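Local coordinates for protein GphF Dehydratase 1 (Archangium violaceum, PDB 6MBF) that probably dehydrates carrier-bound hydroxyacyl intermediates of the gephyronic acid polyketide synthase and takes part in rearranging the resulting olefin, at residues 190-193 with 198-201; 153-158 with 165-170; 22-27 with 63-68; 172-177 with 215-220; 222-227 with 258-263. All blocks are in the same frame, centred on the assembly; numbering follows the deposited sequence. Where two conformers were deposited one is given.

Contact 1 (190-193 with 198-201); sequences AQES and LHPA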
# COMPACT_ATOMS: atom_id res chain seq x y z
N ALA A 190 -9.19 8.88 9.30
CA ALA A 190 -8.41 9.45 10.39
C ALA A 190 -8.83 8.91 11.75
O ALA A 190 -8.05 8.99 12.70
CB ALA A 190 -8.51 10.97 10.39
N GLN A 191 -10.04 8.37 11.86
CA GLN A 191 -10.51 7.83 13.13
C GLN A 191 -10.02 6.41 13.38
O GLN A 191 -10.23 5.88 14.48
CB GLN A 191 -12.04 7.86 13.17
CG GLN A 191 -12.63 9.25 13.02
CD GLN A 191 -11.92 10.26 13.91
OE1 GLN A 191 -11.33 11.22 13.42
NE2 GLN A 191 -11.97 10.03 15.22
N GLU A 192 -9.36 5.78 12.40
CA GLU A 192 -8.99 4.38 12.45
C GLU A 192 -7.50 4.17 12.69
O GLU A 192 -6.95 3.14 12.28
CB GLU A 192 -9.41 3.68 11.15
CG GLU A 192 -10.89 3.73 10.89
CD GLU A 192 -11.26 3.37 9.46
OE1 GLU A 192 -10.38 3.40 8.57
OE2 GLU A 192 -12.44 3.06 9.23
N SER A 193 -6.83 5.12 13.36
CA SER A 193 -5.39 5.00 13.55
C SER A 193 -5.02 3.83 14.44
O SER A 193 -3.93 3.25 14.30
CB SER A 193 -4.81 6.30 14.12
OG SER A 193 -5.17 6.47 15.48
N LEU A 198 0.10 0.90 9.37
CA LEU A 198 0.15 2.11 8.55
C LEU A 198 -1.09 2.11 7.67
O LEU A 198 -1.24 1.23 6.81
CB LEU A 198 1.42 2.14 7.70
CG LEU A 198 1.58 3.41 6.86
CD1 LEU A 198 1.70 4.64 7.75
CD2 LEU A 198 2.79 3.28 5.97
N HIS A 199 -1.98 3.08 7.88
CA HIS A 199 -3.25 3.06 7.19
C HIS A 199 -3.05 2.94 5.68
O HIS A 199 -2.29 3.73 5.10
CB HIS A 199 -4.07 4.31 7.51
CG HIS A 199 -5.53 4.14 7.28
ND1 HIS A 199 -6.05 3.76 6.06
CD2 HIS A 199 -6.60 4.27 8.11
CE1 HIS A 199 -7.36 3.65 6.15
NE2 HIS A 199 -7.72 3.96 7.38
N PRO A 200 -3.66 1.95 5.03
CA PRO A 200 -3.54 1.86 3.56
C PRO A 200 -3.87 3.16 2.85
O PRO A 200 -3.22 3.47 1.83
CB PRO A 200 -4.55 0.75 3.21
CG PRO A 200 -4.54 -0.13 4.43
CD PRO A 200 -4.38 0.80 5.60
N ALA A 201 -4.83 3.93 3.35
CA ALA A 201 -5.18 5.20 2.70
C ALA A 201 -4.01 6.17 2.73
O ALA A 201 -3.80 6.93 1.78
CB ALA A 201 -6.40 5.83 3.37

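Contact 2 (153-158 with 165-170); sequences AYYERM and RLRNIR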
# COMPACT_ATOMS: atom_id res chain seq x y z
N ALA A 153 -6.85 19.25 -10.35
CA ALA A 153 -6.86 18.70 -11.71
C ALA A 153 -6.44 17.24 -11.70
O ALA A 153 -6.98 16.43 -12.46
CB ALA A 153 -5.94 19.52 -12.62
N TYR A 154 -5.45 16.89 -10.86
CA TYR A 154 -5.03 15.50 -10.72
C TYR A 154 -6.18 14.64 -10.21
O TYR A 154 -6.50 13.60 -10.79
CB TYR A 154 -3.81 15.40 -9.79
CG TYR A 154 -3.52 13.98 -9.36
CD1 TYR A 154 -2.81 13.10 -10.17
CD2 TYR A 154 -3.99 13.50 -8.14
CE1 TYR A 154 -2.58 11.78 -9.78
CE2 TYR A 154 -3.75 12.19 -7.74
CZ TYR A 154 -3.05 11.34 -8.57
OH TYR A 154 -2.85 10.03 -8.17
N TYR A 155 -6.82 15.07 -9.12
CA TYR A 155 -7.91 14.29 -8.53
C TYR A 155 -9.07 14.11 -9.51
O TYR A 155 -9.68 13.03 -9.59
CB TYR A 155 -8.41 14.98 -7.27
CG TYR A 155 -7.49 14.84 -6.08
CD1 TYR A 155 -7.32 15.89 -5.20
CD2 TYR A 155 -6.83 13.64 -5.82
CE1 TYR A 155 -6.50 15.77 -4.09
CE2 TYR A 155 -6.01 13.50 -4.72
CZ TYR A 155 -5.85 14.57 -3.86
OH TYR A 155 -5.04 14.45 -2.76
N GLU A 156 -9.40 15.16 -10.26
CA GLU A 156 -10.53 15.07 -11.17
C GLU A 156 -10.23 14.11 -12.31
O GLU A 156 -11.09 13.31 -12.69
CB GLU A 156 -10.89 16.48 -11.65
CG GLU A 156 -11.62 17.25 -10.54
CD GLU A 156 -12.00 18.66 -10.94
OE1 GLU A 156 -12.27 19.49 -10.04
OE2 GLU A 156 -12.03 18.95 -12.15
N ARG A 157 -9.00 14.12 -12.83
CA ARG A 157 -8.62 13.14 -13.85
C ARG A 157 -8.59 11.72 -13.29
O ARG A 157 -8.92 10.76 -13.99
CB ARG A 157 -7.25 13.48 -14.44
CG ARG A 157 -7.19 14.78 -15.22
CD ARG A 157 -5.74 15.25 -15.32
NE ARG A 157 -5.21 15.18 -16.67
CZ ARG A 157 -4.70 16.22 -17.32
NH1 ARG A 157 -4.64 17.41 -16.73
NH2 ARG A 157 -4.23 16.08 -18.55
N MET A 158 -8.18 11.56 -12.03
CA MET A 158 -8.05 10.24 -11.43
C MET A 158 -9.35 9.73 -10.80
O MET A 158 -9.37 8.62 -10.27
CB MET A 158 -6.94 10.25 -10.36
CG MET A 158 -5.53 10.51 -10.92
SD MET A 158 -4.92 9.19 -11.98
CE MET A 158 -4.56 7.92 -10.77
N ARG A 165 -12.61 8.82 -0.51
CA ARG A 165 -11.81 8.44 0.64
C ARG A 165 -10.32 8.38 0.33
O ARG A 165 -9.51 8.29 1.26
CB ARG A 165 -12.24 7.08 1.18
CG ARG A 165 -13.70 7.00 1.60
CD ARG A 165 -14.05 5.58 1.98
NE ARG A 165 -15.44 5.45 2.39
CZ ARG A 165 -15.85 5.52 3.65
NH1 ARG A 165 -14.96 5.70 4.62
NH2 ARG A 165 -17.14 5.39 3.94
N LEU A 166 -9.95 8.44 -0.95
CA LEU A 166 -8.57 8.24 -1.38
C LEU A 166 -8.04 9.46 -2.13
O LEU A 166 -7.43 9.35 -3.20
CB LEU A 166 -8.49 6.97 -2.24
CG LEU A 166 -8.94 5.71 -1.50
CD1 LEU A 166 -9.06 4.52 -2.43
CD2 LEU A 166 -7.97 5.40 -0.35
N ARG A 167 -8.27 10.65 -1.56
CA ARG A 167 -7.76 11.92 -2.09
C ARG A 167 -7.12 12.68 -0.94
O ARG A 167 -7.59 13.75 -0.54
CB ARG A 167 -8.88 12.72 -2.77
CG ARG A 167 -9.54 11.95 -3.92
CD ARG A 167 -10.78 12.66 -4.44
NE ARG A 167 -11.43 11.81 -5.43
CZ ARG A 167 -12.74 11.79 -5.68
NH1 ARG A 167 -13.57 12.61 -5.03
NH2 ARG A 167 -13.22 10.95 -6.59
N ASN A 168 -6.04 12.13 -0.39
CA ASN A 168 -5.51 12.56 0.89
C ASN A 168 -4.22 13.36 0.80
O ASN A 168 -3.61 13.66 1.84
CB ASN A 168 -5.33 11.34 1.79
CG ASN A 168 -6.66 10.65 2.08
OD1 ASN A 168 -7.53 11.23 2.73
ND2 ASN A 168 -6.82 9.42 1.58
N ILE A 169 -3.80 13.73 -0.41
CA ILE A 169 -2.66 14.63 -0.59
C ILE A 169 -3.16 16.06 -0.42
O ILE A 169 -4.08 16.50 -1.12
CB ILE A 169 -2.01 14.46 -1.98
CG1 ILE A 169 -1.81 12.99 -2.32
CG2 ILE A 169 -0.64 15.19 -2.02
CD1 ILE A 169 -1.38 12.78 -3.76
N ARG A 170 -2.58 16.78 0.54
CA ARG A 170 -2.95 18.17 0.76
C ARG A 170 -2.13 19.12 -0.09
O ARG A 170 -2.68 20.07 -0.67
CB ARG A 170 -2.80 18.53 2.24
CG ARG A 170 -3.64 17.65 3.16
CD ARG A 170 -5.03 17.46 2.59
NE ARG A 170 -5.73 16.35 3.22
CZ ARG A 170 -6.62 15.58 2.59
NH1 ARG A 170 -7.21 14.59 3.24
NH2 ARG A 170 -6.88 15.79 1.31
O HOH W 1 -9.54 11.15 -7.53

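Contact 3 (22-27 with 63-68); sequences GARCFT and SRLLPG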
# COMPACT_ATOMS: atom_id res chain seq x y z
N GLY A 22 4.97 -25.10 12.77
CA GLY A 22 5.78 -24.03 12.22
C GLY A 22 5.11 -23.20 11.15
O GLY A 22 5.72 -22.25 10.64
N ALA A 23 3.87 -23.51 10.79
CA ALA A 23 3.13 -22.77 9.77
C ALA A 23 2.08 -21.92 10.45
O ALA A 23 1.20 -22.45 11.15
CB ALA A 23 2.49 -23.72 8.76
N ARG A 24 2.14 -20.61 10.23
CA ARG A 24 1.21 -19.67 10.84
C ARG A 24 0.20 -19.21 9.81
O ARG A 24 0.49 -19.16 8.61
CB ARG A 24 1.96 -18.46 11.39
CG ARG A 24 3.27 -18.79 12.10
CD ARG A 24 3.02 -19.37 13.48
NE ARG A 24 4.16 -19.16 14.37
CZ ARG A 24 5.06 -20.09 14.68
NH1 ARG A 24 4.95 -21.31 14.17
NH2 ARG A 24 6.05 -19.80 15.51
N CYS A 25 -0.99 -18.85 10.28
CA CYS A 25 -2.05 -18.48 9.35
C CYS A 25 -3.02 -17.50 9.99
O CYS A 25 -3.44 -17.68 11.15
CB CYS A 25 -2.80 -19.72 8.86
SG CYS A 25 -4.09 -19.38 7.62
N PHE A 26 -3.38 -16.47 9.24
CA PHE A 26 -4.46 -15.56 9.58
C PHE A 26 -5.55 -15.69 8.52
O PHE A 26 -5.26 -15.92 7.34
CB PHE A 26 -3.99 -14.08 9.63
CG PHE A 26 -2.92 -13.80 10.65
CD1 PHE A 26 -3.24 -13.32 11.92
CD2 PHE A 26 -1.58 -13.98 10.34
CE1 PHE A 26 -2.25 -13.05 12.85
CE2 PHE A 26 -0.58 -13.72 11.27
CZ PHE A 26 -0.92 -13.25 12.53
N THR A 27 -6.80 -15.52 8.92
CA THR A 27 -7.86 -15.50 7.93
C THR A 27 -8.96 -14.55 8.36
O THR A 27 -9.21 -14.34 9.55
CB THR A 27 -8.43 -16.90 7.68
OG1 THR A 27 -9.26 -16.87 6.51
CG2 THR A 27 -9.25 -17.35 8.87
N SER A 63 4.17 -7.71 13.00
CA SER A 63 4.01 -7.25 14.38
C SER A 63 3.51 -8.37 15.28
O SER A 63 3.95 -8.48 16.43
CB SER A 63 3.05 -6.07 14.42
OG SER A 63 2.93 -5.57 15.75
N ARG A 64 2.61 -9.20 14.78
CA ARG A 64 1.97 -10.21 15.61
C ARG A 64 2.74 -11.52 15.67
O ARG A 64 2.64 -12.23 16.68
CB ARG A 64 0.55 -10.47 15.10
CG ARG A 64 -0.37 -9.28 15.30
CD ARG A 64 -1.51 -9.22 14.27
NE ARG A 64 -2.45 -8.15 14.58
CZ ARG A 64 -2.22 -6.86 14.35
NH1 ARG A 64 -1.08 -6.47 13.79
NH2 ARG A 64 -3.14 -5.96 14.68
N LEU A 65 3.51 -11.86 14.64
CA LEU A 65 4.22 -13.14 14.61
C LEU A 65 5.66 -13.04 15.07
O LEU A 65 6.19 -14.01 15.62
CB LEU A 65 4.21 -13.73 13.20
CG LEU A 65 2.86 -14.16 12.63
CD1 LEU A 65 3.04 -14.73 11.23
CD2 LEU A 65 2.21 -15.18 13.55
N LEU A 66 6.31 -11.91 14.82
CA LEU A 66 7.75 -11.88 15.04
C LEU A 66 8.08 -11.22 16.36
O LEU A 66 7.42 -10.25 16.77
CB LEU A 66 8.45 -11.12 13.91
CG LEU A 66 8.29 -11.76 12.53
CD1 LEU A 66 8.95 -10.91 11.47
CD2 LEU A 66 8.87 -13.17 12.52
N PRO A 67 9.10 -11.72 17.05
CA PRO A 67 9.43 -11.19 18.38
C PRO A 67 10.11 -9.84 18.31
O PRO A 67 10.74 -9.46 17.32
CB PRO A 67 10.39 -12.24 18.94
CG PRO A 67 11.11 -12.73 17.72
CD PRO A 67 10.05 -12.77 16.63
N GLY A 68 9.99 -9.12 19.41
CA GLY A 68 10.72 -7.88 19.58
C GLY A 68 9.98 -6.94 20.51
O GLY A 68 8.83 -7.17 20.88

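Contact 4 (172-177 with 215-220); sequences LERRGR and YAHESH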
# COMPACT_ATOMS: atom_id res chain seq x y z
N LEU A 172 1.62 19.26 -2.76
CA LEU A 172 2.65 18.50 -3.45
C LEU A 172 3.47 19.49 -4.27
O LEU A 172 2.90 20.31 -4.98
CB LEU A 172 2.04 17.42 -4.36
CG LEU A 172 3.04 16.52 -5.12
CD1 LEU A 172 3.90 15.66 -4.16
CD2 LEU A 172 2.32 15.62 -6.11
N GLU A 173 4.79 19.42 -4.14
CA GLU A 173 5.67 20.25 -4.95
C GLU A 173 6.77 19.38 -5.54
O GLU A 173 7.25 18.44 -4.91
CB GLU A 173 6.28 21.40 -4.15
CG GLU A 173 7.21 20.98 -3.03
CD GLU A 173 7.70 22.17 -2.24
OE1 GLU A 173 6.86 22.84 -1.60
OE2 GLU A 173 8.92 22.45 -2.27
N ARG A 174 7.17 19.70 -6.77
CA ARG A 174 8.13 18.87 -7.48
C ARG A 174 9.33 19.67 -7.94
O ARG A 174 9.27 20.90 -8.10
CB ARG A 174 7.48 18.17 -8.68
CG ARG A 174 7.05 19.10 -9.80
CD ARG A 174 6.58 18.30 -11.02
NE ARG A 174 7.61 17.36 -11.49
CZ ARG A 174 7.38 16.35 -12.32
NH1 ARG A 174 6.15 16.12 -12.77
NH2 ARG A 174 8.37 15.54 -12.69
N ARG A 175 10.43 18.96 -8.13
CA ARG A 175 11.65 19.53 -8.71
C ARG A 175 12.39 18.39 -9.38
O ARG A 175 12.82 17.45 -8.70
CB ARG A 175 12.52 20.20 -7.65
CG ARG A 175 13.93 20.50 -8.10
CD ARG A 175 14.05 21.89 -8.69
NE ARG A 175 13.82 22.93 -7.69
CZ ARG A 175 14.11 24.21 -7.87
NH1 ARG A 175 14.66 24.62 -9.01
NH2 ARG A 175 13.87 25.10 -6.91
N GLY A 176 12.53 18.44 -10.70
CA GLY A 176 13.02 17.26 -11.41
C GLY A 176 12.12 16.06 -11.17
O GLY A 176 10.89 16.15 -11.26
N ARG A 177 12.73 14.91 -10.87
CA ARG A 177 12.00 13.68 -10.58
C ARG A 177 11.77 13.48 -9.09
O ARG A 177 11.47 12.35 -8.67
CB ARG A 177 12.75 12.47 -11.15
CG ARG A 177 12.92 12.45 -12.65
CD ARG A 177 13.36 11.06 -13.11
NE ARG A 177 14.66 10.68 -12.58
CZ ARG A 177 15.82 11.01 -13.14
NH1 ARG A 177 15.84 11.74 -14.26
NH2 ARG A 177 16.96 10.62 -12.60
N TYR A 215 2.26 11.49 -14.26
CA TYR A 215 1.19 11.86 -15.18
C TYR A 215 1.28 13.31 -15.64
O TYR A 215 0.49 13.72 -16.51
CB TYR A 215 -0.17 11.57 -14.53
CG TYR A 215 -0.42 10.08 -14.36
CD1 TYR A 215 -1.08 9.59 -13.24
CD2 TYR A 215 0.01 9.18 -15.32
CE1 TYR A 215 -1.31 8.22 -13.09
CE2 TYR A 215 -0.21 7.81 -15.18
CZ TYR A 215 -0.87 7.35 -14.06
OH TYR A 215 -1.09 6.00 -13.92
N ALA A 216 2.23 14.08 -15.10
CA ALA A 216 2.56 15.35 -15.72
C ALA A 216 3.14 15.17 -17.11
O ALA A 216 3.06 16.09 -17.93
CB ALA A 216 3.54 16.13 -14.84
N HIS A 217 3.70 13.99 -17.41
CA HIS A 217 4.44 13.76 -18.64
C HIS A 217 3.86 12.68 -19.55
O HIS A 217 4.27 12.60 -20.71
CB HIS A 217 5.89 13.39 -18.33
CG HIS A 217 6.56 14.33 -17.39
ND1 HIS A 217 7.04 15.56 -17.77
CD2 HIS A 217 6.83 14.22 -16.06
CE1 HIS A 217 7.58 16.17 -16.73
NE2 HIS A 217 7.46 15.38 -15.68
N GLU A 218 2.95 11.84 -19.06
CA GLU A 218 2.38 10.79 -19.89
C GLU A 218 0.97 10.46 -19.41
O GLU A 218 0.54 10.90 -18.34
CB GLU A 218 3.28 9.55 -19.92
CG GLU A 218 3.68 8.98 -18.57
CD GLU A 218 4.70 7.86 -18.69
OE1 GLU A 218 5.82 8.00 -18.16
OE2 GLU A 218 4.38 6.84 -19.33
N SER A 219 0.26 9.68 -20.22
CA SER A 219 -1.17 9.50 -20.04
C SER A 219 -1.49 8.65 -18.81
O SER A 219 -0.76 7.71 -18.47
CB SER A 219 -1.77 8.84 -21.29
OG SER A 219 -3.12 8.44 -21.07
N HIS A 220 -2.61 8.96 -18.17
CA HIS A 220 -3.12 8.13 -17.09
C HIS A 220 -4.04 7.01 -17.59
O HIS A 220 -4.56 6.25 -16.77
CB HIS A 220 -3.85 8.99 -16.06
CG HIS A 220 -5.15 9.56 -16.54
ND1 HIS A 220 -5.24 10.35 -17.67
CD2 HIS A 220 -6.41 9.45 -16.05
CE1 HIS A 220 -6.50 10.70 -17.85
NE2 HIS A 220 -7.23 10.17 -16.89

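Contact 5 (222-227 with 258-263); sequences EPFVPL and QTHTAD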
# COMPACT_ATOMS: atom_id res chain seq x y z
N GLU A 222 -4.41 3.28 -19.11
CA GLU A 222 -3.60 2.11 -18.77
C GLU A 222 -2.74 2.47 -17.56
O GLU A 222 -1.50 2.50 -17.67
CB GLU A 222 -2.72 1.65 -19.93
CG GLU A 222 -3.40 1.62 -21.28
CD GLU A 222 -2.40 1.72 -22.42
OE1 GLU A 222 -2.33 2.80 -23.06
OE2 GLU A 222 -1.67 0.74 -22.65
N PRO A 223 -3.35 2.73 -16.41
CA PRO A 223 -2.63 3.41 -15.33
C PRO A 223 -1.60 2.52 -14.65
O PRO A 223 -1.72 1.29 -14.63
CB PRO A 223 -3.75 3.80 -14.36
CG PRO A 223 -4.76 2.72 -14.55
CD PRO A 223 -4.73 2.40 -16.02
N PHE A 224 -0.59 3.17 -14.08
CA PHE A 224 0.45 2.45 -13.36
C PHE A 224 -0.10 1.81 -12.09
O PHE A 224 -0.90 2.41 -11.37
CB PHE A 224 1.60 3.39 -13.01
CG PHE A 224 2.39 3.84 -14.21
CD1 PHE A 224 3.41 3.05 -14.72
CD2 PHE A 224 2.09 5.03 -14.85
CE1 PHE A 224 4.13 3.45 -15.84
CE2 PHE A 224 2.80 5.43 -15.97
CZ PHE A 224 3.82 4.65 -16.47
N VAL A 225 0.34 0.58 -11.84
CA VAL A 225 -0.07 -0.20 -10.68
C VAL A 225 1.19 -0.70 -9.96
O VAL A 225 2.13 -1.14 -10.63
CB VAL A 225 -0.97 -1.37 -11.11
CG1 VAL A 225 -1.21 -2.33 -9.96
CG2 VAL A 225 -2.29 -0.83 -11.65
N PRO A 226 1.25 -0.65 -8.63
CA PRO A 226 2.40 -1.25 -7.93
C PRO A 226 2.41 -2.76 -8.12
O PRO A 226 1.42 -3.44 -7.84
CB PRO A 226 2.16 -0.87 -6.46
CG PRO A 226 1.17 0.24 -6.49
CD PRO A 226 0.33 0.04 -7.71
N LEU A 227 3.52 -3.27 -8.65
CA LEU A 227 3.71 -4.70 -8.83
C LEU A 227 4.75 -5.29 -7.90
O LEU A 227 4.80 -6.51 -7.75
CB LEU A 227 4.10 -5.03 -10.28
CG LEU A 227 2.97 -4.96 -11.31
CD1 LEU A 227 3.33 -5.77 -12.55
CD2 LEU A 227 1.65 -5.45 -10.70
N GLN A 258 6.27 1.92 -19.86
CA GLN A 258 5.49 0.83 -19.29
C GLN A 258 5.75 0.65 -17.80
O GLN A 258 4.90 0.10 -17.10
CB GLN A 258 5.77 -0.48 -20.01
CG GLN A 258 5.24 -0.53 -21.43
CD GLN A 258 3.75 -0.25 -21.50
OE1 GLN A 258 2.95 -0.88 -20.80
NE2 GLN A 258 3.36 0.70 -22.35
N THR A 259 6.91 1.09 -17.31
CA THR A 259 7.28 0.90 -15.92
C THR A 259 7.95 2.15 -15.37
O THR A 259 8.54 2.94 -16.10
CB THR A 259 8.22 -0.30 -15.71
OG1 THR A 259 9.43 -0.08 -16.45
CG2 THR A 259 7.57 -1.60 -16.16
N HIS A 260 7.84 2.30 -14.05
CA HIS A 260 8.60 3.28 -13.28
C HIS A 260 9.03 2.63 -11.98
O HIS A 260 8.45 1.63 -11.54
CB HIS A 260 7.80 4.55 -12.97
CG HIS A 260 7.70 5.50 -14.11
ND1 HIS A 260 8.72 6.35 -14.45
CD2 HIS A 260 6.69 5.75 -14.98
CE1 HIS A 260 8.35 7.09 -15.49
NE2 HIS A 260 7.12 6.74 -15.83
N THR A 261 10.04 3.22 -11.35
CA THR A 261 10.50 2.81 -10.03
C THR A 261 10.67 4.06 -9.18
O THR A 261 11.07 5.11 -9.69
CB THR A 261 11.82 2.01 -10.11
OG1 THR A 261 11.65 0.88 -10.97
CG2 THR A 261 12.24 1.51 -8.73
N ALA A 262 10.35 3.96 -7.89
CA ALA A 262 10.47 5.11 -7.00
C ALA A 262 10.89 4.66 -5.61
O ALA A 262 10.58 3.54 -5.18
CB ALA A 262 9.14 5.89 -6.91
N ASP A 263 11.60 5.55 -4.92
CA ASP A 263 11.91 5.42 -3.51
C ASP A 263 11.16 6.51 -2.74
O ASP A 263 10.93 7.61 -3.26
CB ASP A 263 13.42 5.56 -3.25
CG ASP A 263 14.23 4.63 -4.12
OD1 ASP A 263 13.91 3.43 -4.16
OD2 ASP A 263 15.19 5.11 -4.77
O HOH W 2 0.81 1.30 -22.57

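Contact 1 (190-193 with 198-201)
Glu192 reaches with its carboxylate to the edge of the His199 imidazole, where OE1 accepts a hydrogen bond from NE2 at 3.0 Å. The bond is nearly straight, 163° at the hydrogen, and NE2 meets the oxygen almost end-on to its C-O bond. Carboxylate and ring lie 9° apart, and the N-H is directed along the plane the two groups nearly share. Beyond CG the Glu192 chain runs extended, which carries the acid from the loop across to the histidine.

The other ring nitrogen is used as well. ND1 of His199 accepts from the backbone N of Ala201 at 3.0 Å, again close to the ring plane. With CG anti to the backbone N (chi1 -158°), the imidazole swings over the start of the helix and puts ND1 where that amide can reach it. A donor on one side and an acceptor on the other fix the rotation of the ring. The Ala201 amide needs ND1 as an acceptor, which is consistent with a neutral imidazole, and the carboxylate probably keeps the proton on NE2. Leu185 and Glu189 pack against the same histidine, and the ring of Tyr196 meets it at a slant.

The result is a His-carboxylate hydrogen bond coupled to a histidine N-cap on helix 200-214, the helix that in polyketide synthase dehydratases is wrapped by the sheet of the C-terminal hot-dog half.

Contact 2 (153-158 with 165-170)
Helix 151-158 lies beside the loop that runs into strand 169-175, and the backbones come closest at Tyr155 and Arg167, with their CA atoms 6.9 Å apart. Tyr155 carries most of the contact. Its ring lies along the loop, and the phenol OH reaches past Arg167 to donate to the carbonyl O of Ile169 at 2.8 Å. The donor sits in the carbonyl plane on a lone pair, with a C=O...donor angle of 109°.

Over one face of the ring lies the CB of Arg167, 3.7 Å from the centroid, a CH-pi contact offset toward the rim. The arginine chain and the tyrosine run antiparallel, side by side. Extended from CG to NE, the arginine comes back toward the helix, where a water accepts from its NE at 2.9 Å and donates to the Tyr155 carbonyl O; its NH2 bonds to Tyr162 O. A phenylalanine at Tyr155 would probably keep the CH-pi packing but leave the Ile169 carbonyl without its hydroxyl donor. Within the loop, Asn168 ND2 donates to Arg165 O at 2.9 Å, bridging the turn before the strand.

The whole unit sits over helix 200-214, the central helix of the C-terminal hot dog: Tyr154 packs on Phe211 and bonds to Gln208, Ile169 rests on Cys209, and Asn168 pairs through its backbone with Cys184 at the end of strand 178-184.

Contact 3 (22-27 with 63-68)
Strand 23-30 passes the C-terminal end of helix 52-65 with room for a layer of side chains between them: Arg24 and Leu65 have their CA atoms 8.1 Å apart, and the gap widens to 10.3 Å between the CA atoms of Phe26 and Arg64. Arg24 and Phe26, two residues apart on the strand, both turn toward the helix, while Cys25 between them turns to the other side of the sheet, onto Val16 and Pro19.

Leu65 packs between the two strand residues. Its CG meets the edge of the Phe26 ring, near the ring plane, at 3.7 Å from CE2, the leucine reaching down from the helix as the ring reaches up from the strand. Both methyls touch the ring, CD1 at 3.8 Å from Phe26 CE2, and both CD1 and CD2 lie 3.9 Å from Arg24 CB. This is helix-on-sheet packing of the hot-dog fold, at the last turn of the helix cradled by the N-terminal half of the double hot dog; strands 14-15 and 93-100 flank strand 23-30, and Arg15 and Ser99 on them also touch Leu65.

Arg24 lends only its CB and CG to the leucine. Its chain bends at chi2 (-76°) and carries the guanidinium off along the surface, toward a long, weak ion pair with Asp18. Arg64 approaches the same outer end of the Phe26 ring obliquely, with CB 4.1 Å from CZ, and then extends to NE; its NH1 makes a salt bridge with Glu197 and also donates to the carbonyl O of Ala60, one turn back in the helix.

Contact 4 (172-177 with 215-220)
Arg174 stretches from strand 169-175 to the loop that follows helix 200-214, and its guanidinium meets Ala216 and His217 there. The strand belongs to a beta-hairpin with strand 178-184, next to the short outermost strand 147-148 of the C-terminal hot-dog half, and Gly176 sits in its tight turn at a positive phi (59°).

The close-packed part is the guanidinium itself. NH2 donates to the carbonyl O of Gly176 at 3.0 Å, nearly straight at 166° and within the guanidinium plane, so the arginine ties down its own hairpin turn. NH1 bonds to Leu213 O in the last turn of the helix, and 3.3 Å from NH1 lies the methyl CB of Ala216, at the guanidinium edge. The imidazole of His217, its plane almost perpendicular to the guanidinium, brings NE2 to 3.1 Å from Arg174 NH2. CG stands between the backbone N and the carbonyl carbon (chi1 67°), and a bend at chi3 then brings the N-H groups to the two carbonyls. A methionine at Arg174 would probably leave the carbonyls of Gly176 and Leu213 without these donors and the hairpin turn less tightly held to the helix end.

The looser side faces solvent. Ala216, His217 and Gly176 are exposed, the two segments bury little surface between them, and their backbones stay well apart, with 10.6 Å between the CA atoms of Arg174 and Ala216.

Contact 5 (222-227 with 258-263)
Gln258 opens the segment with its backbone carbonyl: O lies 3.7 Å from CE1 of the Phe224 ring. Its CB points away from strand 224-234, but the side chain folds back, and a water apparently bridges Gln258 NE2 and Glu222 OE2.

At Thr259 the backbone comes by the ring edge, with N near the plane of Phe224 and 3.9 Å from CE1. This is also where the two backbones are closest, the CA atoms of Phe224 and Thr259 being 7.5 Å apart. The threonine side chain turns away.

His260 turns back in and makes the main contact. The CD2 edge of its imidazole is directed at the face of Phe224, reaching 3.4 Å from CZ in an offset edge-to-face pair, with centroids 5.1 Å apart and planes at 63°. In both residues CG lies anti to the carbonyl carbon, and the two rings lean together from their separate strands. Next to CD2 in the imidazole, NE2 bonds to Glu218 OE1, which limits how the ring can turn.

In strand order, 273-284 lies between strands 224-234 and 259-267, so the aromatic pair reaches over this middle strand of the C-terminal hot dog. Arg284 on it touches Phe224 and Gln258, and Ile214, at the end of helix 200-214, packs against both rings.

From the N terminus, contact 3 comes first and closes a 35-residue loop within the N-terminal hot-dog half, joining strand 23-30 to helix 52-65. The other four lie in the C-terminal half. Contact 2 closes a short loop between helix 151-158 and strand 169-175. Contact 4 leaves that same strand and returns past helix 200-214, so contact 1, at the start of this helix, is nested inside its loop. Contact 5 follows in series, and no two contacts cross. Leu166 packs on Ala201 between contacts 2 and 1, Met158 on Tyr215 between contacts 2 and 4, while Tyr215 and Glu218 bond to Phe224 and His260 between contacts 4 and 5.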